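Local atomic coordinates of Cry37AA1 (Bacillus thuringiensis, PDB entry 4RHZ), a protein that probably acts with its partner Cry23Aa1 as a binary insecticidal toxin, contributing a calcium-binding C2-fold component to the complex. Residues V3-F8 with T59-S64. Residues are numbered along the deposited sequence; the frame is centred on the assembly and turned at random.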
ATOM      1  N   VAL B   3      26.711 -17.723   0.074  1.00 39.38           N
ATOM      2  CA  VAL B   3      26.899 -16.319  -0.270  1.00 37.18           C
ATOM      3  C   VAL B   3      25.683 -15.884  -1.139  1.00 39.60           C
ATOM      4  O   VAL B   3      25.178 -16.673  -1.948  1.00 39.90           O
ATOM      5  CB  VAL B   3      28.234 -16.139  -1.002  1.00 36.97           C
ATOM      6  CG1 VAL B   3      28.374 -14.714  -1.531  1.00 32.02           C
ATOM      7  CG2 VAL B   3      29.467 -16.537  -0.041  1.00 32.91           C
ATOM      8  N   TYR B   4      25.227 -14.643  -0.971  1.00 39.16           N
ATOM      9  CA  TYR B   4      24.091 -14.106  -1.727  1.00 39.93           C
ATOM     10  C   TYR B   4      24.402 -12.874  -2.519  1.00 39.60           C
ATOM     11  O   TYR B   4      25.217 -12.040  -2.119  1.00 39.67           O
ATOM     12  CB  TYR B   4      22.914 -13.804  -0.826  1.00 38.32           C
ATOM     13  CG  TYR B   4      22.388 -15.034  -0.158  1.00 41.39           C
ATOM     14  CD1 TYR B   4      21.421 -15.821  -0.786  1.00 41.48           C
ATOM     15  CD2 TYR B   4      22.865 -15.438   1.119  1.00 39.02           C
ATOM     16  CE1 TYR B   4      20.929 -16.979  -0.171  1.00 40.74           C
ATOM     17  CE2 TYR B   4      22.393 -16.562   1.725  1.00 38.80           C
ATOM     18  CZ  TYR B   4      21.411 -17.338   1.069  1.00 44.33           C
ATOM     19  OH  TYR B   4      20.908 -18.484   1.657  1.00 48.63           O
ATOM     20  N   ASN B   5      23.756 -12.778  -3.671  1.00 39.84           N
ATOM     21  CA  ASN B   5      23.765 -11.545  -4.446  1.00 39.63           C
ATOM     22  C   ASN B   5      22.684 -10.729  -3.773  1.00 37.86           C
ATOM     23  O   ASN B   5      21.593 -11.172  -3.630  1.00 37.98           O
ATOM     24  CB  ASN B   5      23.475 -11.834  -5.949  1.00 39.99           C
ATOM     25  CG  ASN B   5      24.751 -12.276  -6.737  1.00 44.00           C
ATOM     26  OD1 ASN B   5      25.802 -11.668  -6.587  1.00 53.31           O
ATOM     27  ND2 ASN B   5      24.638 -13.278  -7.606  1.00 45.23           N
ATOM     28  N   ALA B   6      23.024  -9.561  -3.269  1.00 37.34           N
ATOM     29  CA  ALA B   6      22.036  -8.686  -2.665  1.00 35.93           C
ATOM     30  C   ALA B   6      21.920  -7.428  -3.522  1.00 35.11           C
ATOM     31  O   ALA B   6      22.929  -6.789  -3.828  1.00 34.26           O
ATOM     32  CB  ALA B   6      22.389  -8.343  -1.227  1.00 34.80           C
ATOM     33  N   THR B   7      20.676  -7.090  -3.887  1.00 33.91           N
ATOM     34  CA  THR B   7      20.387  -5.984  -4.814  1.00 32.32           C
ATOM     35  C   THR B   7      19.562  -4.952  -4.062  1.00 31.29           C
ATOM     36  O   THR B   7      18.521  -5.249  -3.540  1.00 30.24           O
ATOM     37  CB  THR B   7      19.643  -6.495  -6.124  1.00 34.75           C
ATOM     38  OG1 THR B   7      20.460  -7.480  -6.806  1.00 35.47           O
ATOM     39  CG2 THR B   7      19.275  -5.294  -7.146  1.00 32.31           C
ATOM     40  N   PHE B   8      20.112  -3.751  -3.961  1.00 30.71           N
ATOM     41  CA  PHE B   8      19.620  -2.689  -3.171  1.00 30.72           C
ATOM     42  C   PHE B   8      19.046  -1.696  -4.129  1.00 30.93           C
ATOM     43  O   PHE B   8      19.706  -1.341  -5.115  1.00 29.85           O
ATOM     44  CB  PHE B   8      20.808  -2.043  -2.381  1.00 30.66           C
ATOM     45  CG  PHE B   8      21.449  -3.018  -1.414  1.00 32.95           C
ATOM     46  CD1 PHE B   8      22.600  -3.735  -1.772  1.00 31.14           C
ATOM     47  CD2 PHE B   8      20.833  -3.316  -0.207  1.00 31.49           C
ATOM     48  CE1 PHE B   8      23.138  -4.674  -0.931  1.00 31.47           C
ATOM     49  CE2 PHE B   8      21.365  -4.264   0.667  1.00 26.85           C
ATOM     50  CZ  PHE B   8      22.526  -4.936   0.312  1.00 30.01           C
ATOM     51  N   THR B  59      24.238  -4.172  -6.763  1.00 43.66           N
ATOM     52  CA  THR B  59      24.305  -5.549  -6.324  1.00 42.90           C
ATOM     53  C   THR B  59      25.680  -5.834  -5.740  1.00 42.33           C
ATOM     54  O   THR B  59      26.698  -5.396  -6.277  1.00 42.97           O
ATOM     55  CB  THR B  59      23.921  -6.526  -7.443  1.00 42.81           C
ATOM     56  OG1 THR B  59      22.626  -6.170  -7.889  1.00 43.73           O
ATOM     57  CG2 THR B  59      23.848  -8.014  -6.914  1.00 42.06           C
ATOM     58  N   ILE B  60      25.678  -6.570  -4.635  1.00 41.66           N
ATOM     59  CA  ILE B  60      26.845  -6.771  -3.754  0.50 40.89           C
ATOM     60  C   ILE B  60      26.824  -8.229  -3.338  1.00 40.34           C
ATOM     61  O   ILE B  60      25.743  -8.822  -3.145  1.00 41.12           O
ATOM     62  CB  ILE B  60      26.686  -5.964  -2.418  0.50 40.50           C
ATOM     63  CG1 ILE B  60      26.705  -4.471  -2.645  0.50 41.04           C
ATOM     64  CG2 ILE B  60      27.821  -6.222  -1.459  0.50 41.38           C
ATOM     65  CD1 ILE B  60      26.676  -3.736  -1.346  0.50 40.10           C
ATOM     66  N   LYS B  61      27.976  -8.837  -3.135  1.00 39.11           N
ATOM     67  CA  LYS B  61      27.905 -10.203  -2.623  1.00 37.00           C
ATOM     68  C   LYS B  61      28.034 -10.204  -1.123  1.00 36.09           C
ATOM     69  O   LYS B  61      28.888  -9.505  -0.575  1.00 34.50           O
ATOM     70  CB  LYS B  61      28.976 -11.032  -3.280  1.00 39.40           C
ATOM     71  CG  LYS B  61      28.501 -11.668  -4.591  1.00 40.53           C
ATOM     72  CD  LYS B  61      29.260 -11.156  -5.763  1.00 51.24           C
ATOM     73  CE  LYS B  61      28.964 -12.021  -7.004  1.00 53.54           C
ATOM     74  NZ  LYS B  61      29.383 -13.444  -6.731  1.00 59.10           N
ATOM     75  N   ILE B  62      27.182 -10.964  -0.434  1.00 34.79           N
ATOM     76  CA  ILE B  62      27.153 -10.902   0.998  1.00 34.17           C
ATOM     77  C   ILE B  62      26.860 -12.243   1.661  1.00 34.38           C
ATOM     78  O   ILE B  62      26.346 -13.139   1.026  1.00 34.06           O
ATOM     79  CB  ILE B  62      26.130  -9.868   1.537  1.00 34.16           C
ATOM     80  CG1 ILE B  62      24.717 -10.310   1.294  1.00 34.10           C
ATOM     81  CG2 ILE B  62      26.398  -8.426   1.020  1.00 34.10           C
ATOM     82  CD1 ILE B  62      23.708  -9.336   1.924  1.00 36.02           C
ATOM     83  N   SER B  63      27.209 -12.372   2.932  1.00 33.27           N
ATOM     84  CA  SER B  63      26.901 -13.572   3.703  1.00 34.06           C
ATOM     85  C   SER B  63      26.819 -13.212   5.147  1.00 33.70           C
ATOM     86  O   SER B  63      27.308 -12.132   5.569  1.00 34.75           O
ATOM     87  CB  SER B  63      27.965 -14.659   3.493  1.00 34.96           C
ATOM     88  OG  SER B  63      29.230 -14.206   3.970  1.00 38.13           O
ATOM     89  N   SER B  64      26.214 -14.097   5.889  1.00 35.18           N
ATOM     90  CA  SER B  64      26.063 -13.975   7.298  1.00 37.84           C
ATOM     91  C   SER B  64      27.150 -14.688   8.070  1.00 40.07           C
ATOM     92  O   SER B  64      27.999 -15.349   7.531  1.00 38.79           O
ATOM     93  CB  SER B  64      24.717 -14.479   7.713  1.00 37.39           C
ATOM     94  OG  SER B  64      24.681 -15.855   7.717  1.00 39.46           O
TER
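Strands 4-8 and 59-62 run antiparallel, their N-to-C directions 144° apart over these short segments, joined by four backbone hydrogen bonds in two hydrogen-bonded pairs, Tyr4-Ile62 and Ala6-Ile60. Tyr4 N reaches Ile62 O at 2.7 Å and Ala6 N reaches Ile60 O at 2.8 Å, both nearly straight and close to the C=O axis; the return bonds, from Ile62 N and Ile60 N, are more bent. Between and beyond them, Asn5-Lys61 and Thr7-Thr59 form non-hydrogen-bonded pairs. In the C2-type sandwich of two antiparallel sheets, strand 55-62 is an outermost strand within the chain, and strand 115-125 flanks 4-13 on its other side. On the inward face, Ile62 CG1 is wedged between its own backbone N and C (chi1 70°), which turns CD1 onto Ala6 CB at 3.6 Å. Farther along, Ile60 CD1 approaches Phe8 CE1 obliquely at 3.7 Å; both side chains also touch Ile40 of the facing sheet. The other face is polar: Thr7 OG1 and Thr59 OG1, each anti to its carbonyl carbon, share a 2.8 Å hydrogen bond. Alongside Asn5, the bent Lys61 chain lays CE 3.2 Å from Asn5 OD1, while NZ stays 4.0 Å from that oxygen.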